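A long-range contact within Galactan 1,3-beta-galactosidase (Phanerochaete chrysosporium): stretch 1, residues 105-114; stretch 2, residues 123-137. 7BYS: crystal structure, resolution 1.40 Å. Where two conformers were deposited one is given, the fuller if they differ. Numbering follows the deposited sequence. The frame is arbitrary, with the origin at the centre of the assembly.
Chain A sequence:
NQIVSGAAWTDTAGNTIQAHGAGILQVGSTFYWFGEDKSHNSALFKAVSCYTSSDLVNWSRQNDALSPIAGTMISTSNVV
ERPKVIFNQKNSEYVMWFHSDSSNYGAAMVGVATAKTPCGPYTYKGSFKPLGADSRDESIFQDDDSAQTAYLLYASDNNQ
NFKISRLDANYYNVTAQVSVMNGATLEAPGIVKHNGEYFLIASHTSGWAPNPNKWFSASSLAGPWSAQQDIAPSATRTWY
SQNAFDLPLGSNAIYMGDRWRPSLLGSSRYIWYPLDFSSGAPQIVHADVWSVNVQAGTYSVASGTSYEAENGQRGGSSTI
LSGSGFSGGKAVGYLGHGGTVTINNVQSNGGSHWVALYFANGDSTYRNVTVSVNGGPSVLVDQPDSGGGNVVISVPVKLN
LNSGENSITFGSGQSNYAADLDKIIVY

Stretch 1 (105-114) YGAAMVGVAT
Stretch 2, residues 123-137: TYKGSFKPLGADSRD

Where a strand pair ends, side chains can join the backbone in holding the flanking loops together, as this contact in galactan 1,3-beta-galactosidase illustrates. Strands 109-114 and 123-128 run antiparallel, their directions 150° apart, and together with the flanking loops they bury 923 Å². V110 pairs with F128 through V110 N to F128 O (2.8 Å) and F128 N to V110 O (2.9 Å); T114 pairs with T123 through T114 N to T123 O (3.0 Å) and T123 N to T114 O (2.8 Å). Between these wide pairs the backbones close to CA–CA distances of 4.1 Å at G111–S127 and A113–Y124.

The register does not run evenly between them. V112 O accepts from K125 N at 2.8 Å, while V112 N reaches G126 O at 3.3 Å, so one residue faces two successive ones. K125 (phi/psi -106/-6) and G126 (119/163) absorb this extra residue, and the latter conformation calls for glycine, since a CB would jam against the preceding carbonyl.

One missing side chain makes a hollow, at G111. On the face carrying A113, Y124 and S127, Y124 (chi1 t, chi2 60°) lies along the strand pair, and its OH hydrogen-bonds S127 OG (chi1 m) at 2.6 Å. G111 leaves room beneath them: an ideal CB there would sit only 3.3 Å from S127 OG.

The other face is filled by bumps. F128 adopts chi1 p, chi2 -87°, which lays its ring against two valines. V110 (chi1 m) sets CG2 over the ring face, 3.7 Å from its centroid, a CH-pi contact; V112 (chi1 t) brings CG2 to 3.8 Å from F128 CE1. V110 CG1 lies 3.3 Å from S135 OG (chi1 t).

Beyond the strands, stretch 2 turns through P130 to G132 and returns to A108, whose backbone (50/62) presents its carbonyl to S135 N, 3.0 Å from A108 O. A108 CB becomes the bump here, resting over one face of the R136 guanidinium, 3.5 Å from CZ. R136 extends (m, t, t, chi4 84°) so that NE and NH2 both donate to Y105 O, each at 3.0 Å. K129 (m, t, t, m) similarly brings NZ to A107 O at 2.9 Å and A108 O at 3.2 Å. D134 (chi1 m) holds both cations by salt bridges, OD1 to K129 NZ at 2.8 Å and OD2 to R136 NH1 at 3.0 Å, framing the alanine. A water completes the joint, donating to M109 O (2.9 Å) and accepting from S135 OG (2.7 Å).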

# COMPACT_ATOMS: atom_id res chain seq x y z
N TYR A 105 19.11 10.34 4.52
CA TYR A 105 18.80 10.28 3.09
C TYR A 105 19.74 11.12 2.23
O TYR A 105 19.39 11.54 1.12
CB TYR A 105 17.32 10.60 2.81
CG TYR A 105 16.40 9.56 3.39
CD1 TYR A 105 16.10 8.41 2.67
CD2 TYR A 105 15.87 9.71 4.66
CE1 TYR A 105 15.26 7.45 3.20
CE2 TYR A 105 15.03 8.75 5.19
CZ TYR A 105 14.73 7.62 4.46
OH TYR A 105 13.90 6.66 4.99
N GLY A 106 20.96 11.37 2.71
CA GLY A 106 21.92 12.16 1.97
C GLY A 106 22.79 11.40 1.01
O GLY A 106 23.46 12.02 0.19
N ALA A 107 22.80 10.06 1.08
CA ALA A 107 23.67 9.24 0.24
C ALA A 107 23.06 8.93 -1.12
O ALA A 107 23.79 8.88 -2.12
CB ALA A 107 24.04 7.94 0.97
N ALA A 108 21.75 8.70 -1.18
CA ALA A 108 20.99 8.56 -2.43
C ALA A 108 21.62 7.56 -3.40
O ALA A 108 22.00 7.90 -4.52
CB ALA A 108 20.78 9.92 -3.09
N MET A 109 21.70 6.30 -2.96
CA MET A 109 22.28 5.24 -3.77
C MET A 109 21.28 4.11 -4.01
O MET A 109 20.19 4.07 -3.42
CB MET A 109 23.53 4.68 -3.08
CG MET A 109 24.65 5.70 -2.99
SD MET A 109 25.98 5.14 -1.91
CE MET A 109 27.18 6.46 -2.13
N VAL A 110 21.65 3.22 -4.93
CA VAL A 110 21.00 1.93 -5.07
C VAL A 110 21.93 0.89 -4.46
O VAL A 110 23.14 1.10 -4.35
CB VAL A 110 20.66 1.55 -6.54
CG1 VAL A 110 19.61 2.48 -7.13
CG2 VAL A 110 21.93 1.51 -7.40
N GLY A 111 21.36 -0.22 -4.04
CA GLY A 111 22.13 -1.39 -3.66
C GLY A 111 21.68 -2.58 -4.48
O GLY A 111 20.53 -2.63 -4.95
N VAL A 112 22.58 -3.55 -4.67
CA VAL A 112 22.34 -4.75 -5.46
C VAL A 112 22.76 -5.97 -4.65
O VAL A 112 23.78 -5.94 -3.95
CB VAL A 112 23.06 -4.71 -6.82
CG1 VAL A 112 22.75 -5.97 -7.63
CG2 VAL A 112 22.66 -3.46 -7.60
N ALA A 113 21.96 -7.03 -4.72
CA ALA A 113 22.30 -8.30 -4.10
C ALA A 113 21.80 -9.42 -5.01
O ALA A 113 20.89 -9.22 -5.82
CB ALA A 113 21.72 -8.45 -2.68
N THR A 114 22.40 -10.60 -4.89
CA THR A 114 22.09 -11.69 -5.81
C THR A 114 21.86 -13.00 -5.06
O THR A 114 22.32 -13.19 -3.93
CB THR A 114 23.21 -11.91 -6.85
OG1 THR A 114 24.43 -12.21 -6.17
CG2 THR A 114 23.41 -10.67 -7.71
N THR A 123 23.23 -12.20 -1.45
CA THR A 123 24.58 -11.73 -1.15
C THR A 123 24.74 -10.31 -1.69
O THR A 123 24.62 -10.09 -2.91
CB THR A 123 25.63 -12.66 -1.76
OG1 THR A 123 25.38 -12.83 -3.16
CG2 THR A 123 25.60 -14.02 -1.08
N TYR A 124 24.98 -9.36 -0.79
CA TYR A 124 25.08 -7.96 -1.14
C TYR A 124 26.36 -7.71 -1.93
O TYR A 124 27.43 -8.19 -1.56
CB TYR A 124 25.09 -7.16 0.16
CG TYR A 124 25.39 -5.68 0.09
CD1 TYR A 124 24.59 -4.81 -0.64
CD2 TYR A 124 26.43 -5.15 0.83
CE1 TYR A 124 24.85 -3.45 -0.66
CE2 TYR A 124 26.70 -3.80 0.81
CZ TYR A 124 25.90 -2.95 0.08
OH TYR A 124 26.20 -1.61 0.09
N LYS A 125 26.24 -6.95 -3.02
CA LYS A 125 27.34 -6.66 -3.92
C LYS A 125 27.86 -5.24 -3.78
O LYS A 125 28.86 -4.90 -4.42
CB LYS A 125 26.91 -6.88 -5.38
CG LYS A 125 26.46 -8.29 -5.70
CD LYS A 125 27.58 -9.30 -5.48
CE LYS A 125 27.68 -10.28 -6.64
NZ LYS A 125 27.77 -9.58 -7.97
N GLY A 126 27.20 -4.40 -2.98
CA GLY A 126 27.61 -3.02 -2.88
C GLY A 126 26.55 -2.02 -3.31
O GLY A 126 25.57 -2.37 -3.99
N SER A 127 26.75 -0.77 -2.91
CA SER A 127 25.85 0.32 -3.26
C SER A 127 26.57 1.35 -4.12
O SER A 127 27.79 1.53 -4.01
CB SER A 127 25.28 0.98 -2.00
OG SER A 127 24.59 0.02 -1.21
N PHE A 128 25.80 2.06 -4.95
CA PHE A 128 26.39 3.04 -5.86
C PHE A 128 25.33 4.03 -6.34
O PHE A 128 24.13 3.81 -6.17
CB PHE A 128 27.09 2.36 -7.04
CG PHE A 128 26.17 1.49 -7.88
CD1 PHE A 128 25.93 0.16 -7.54
CD2 PHE A 128 25.54 2.01 -8.98
CE1 PHE A 128 25.09 -0.62 -8.32
CE2 PHE A 128 24.70 1.24 -9.76
CZ PHE A 128 24.48 -0.08 -9.42
N LYS A 129 25.81 5.15 -6.91
CA LYS A 129 24.93 6.11 -7.57
C LYS A 129 24.83 5.77 -9.05
O LYS A 129 25.86 5.74 -9.74
CB LYS A 129 25.50 7.52 -7.43
CG LYS A 129 25.35 8.14 -6.05
CD LYS A 129 25.72 9.62 -6.10
CE LYS A 129 25.40 10.33 -4.80
NZ LYS A 129 23.94 10.45 -4.58
N PRO A 130 23.62 5.54 -9.58
CA PRO A 130 23.48 5.17 -11.00
C PRO A 130 23.88 6.32 -11.92
O PRO A 130 23.35 7.43 -11.82
CB PRO A 130 21.99 4.83 -11.13
CG PRO A 130 21.34 5.53 -10.00
CD PRO A 130 22.33 5.54 -8.87
N LEU A 131 24.81 6.02 -12.83
CA LEU A 131 25.44 7.02 -13.70
C LEU A 131 25.99 8.21 -12.90
O LEU A 131 26.13 9.32 -13.43
CB LEU A 131 24.53 7.48 -14.84
CG LEU A 131 23.92 6.31 -15.63
CD1 LEU A 131 22.89 6.83 -16.60
CD2 LEU A 131 24.99 5.51 -16.37
N GLY A 132 26.29 7.99 -11.62
CA GLY A 132 26.82 9.02 -10.76
C GLY A 132 25.81 9.99 -10.19
O GLY A 132 26.20 10.91 -9.48
N ALA A 133 24.52 9.81 -10.48
CA ALA A 133 23.48 10.72 -10.02
C ALA A 133 22.71 10.09 -8.87
O ALA A 133 22.81 8.90 -8.59
CB ALA A 133 22.53 11.07 -11.17
N ASP A 134 21.93 10.93 -8.18
CA ASP A 134 21.12 10.49 -7.06
C ASP A 134 20.12 9.43 -7.49
O ASP A 134 19.55 9.48 -8.59
CB ASP A 134 20.28 11.64 -6.52
CG ASP A 134 21.09 12.67 -5.76
OD1 ASP A 134 22.32 12.48 -5.58
OD2 ASP A 134 20.47 13.68 -5.34
N SER A 135 19.86 8.50 -6.59
CA SER A 135 18.71 7.61 -6.69
C SER A 135 18.14 7.44 -5.30
O SER A 135 18.86 7.00 -4.39
CB SER A 135 19.13 6.26 -7.28
OG SER A 135 18.02 5.37 -7.39
N ARG A 136 16.87 7.78 -5.12
CA ARG A 136 16.20 7.58 -3.84
C ARG A 136 15.10 6.54 -4.02
O ARG A 136 15.41 5.37 -4.23
CB ARG A 136 15.78 8.90 -3.20
CG ARG A 136 16.99 9.65 -2.65
CD ARG A 136 16.60 10.97 -1.99
NE ARG A 136 17.76 11.64 -1.40
CZ ARG A 136 18.60 12.42 -2.08
NH1 ARG A 136 18.45 12.63 -3.38
NH2 ARG A 136 19.62 12.98 -1.45
N ASP A 137 13.82 6.91 -3.98
CA ASP A 137 12.78 5.92 -4.28
C ASP A 137 13.05 5.34 -5.66
O ASP A 137 13.38 6.07 -6.60
CB ASP A 137 11.41 6.58 -4.34
CG ASP A 137 10.77 6.79 -2.98
OD1 ASP A 137 11.44 6.63 -1.95
OD2 ASP A 137 9.58 7.15 -2.97
O HOH W 1 24.21 12.27 -2.26
O HOH W 2 17.72 4.19 -4.96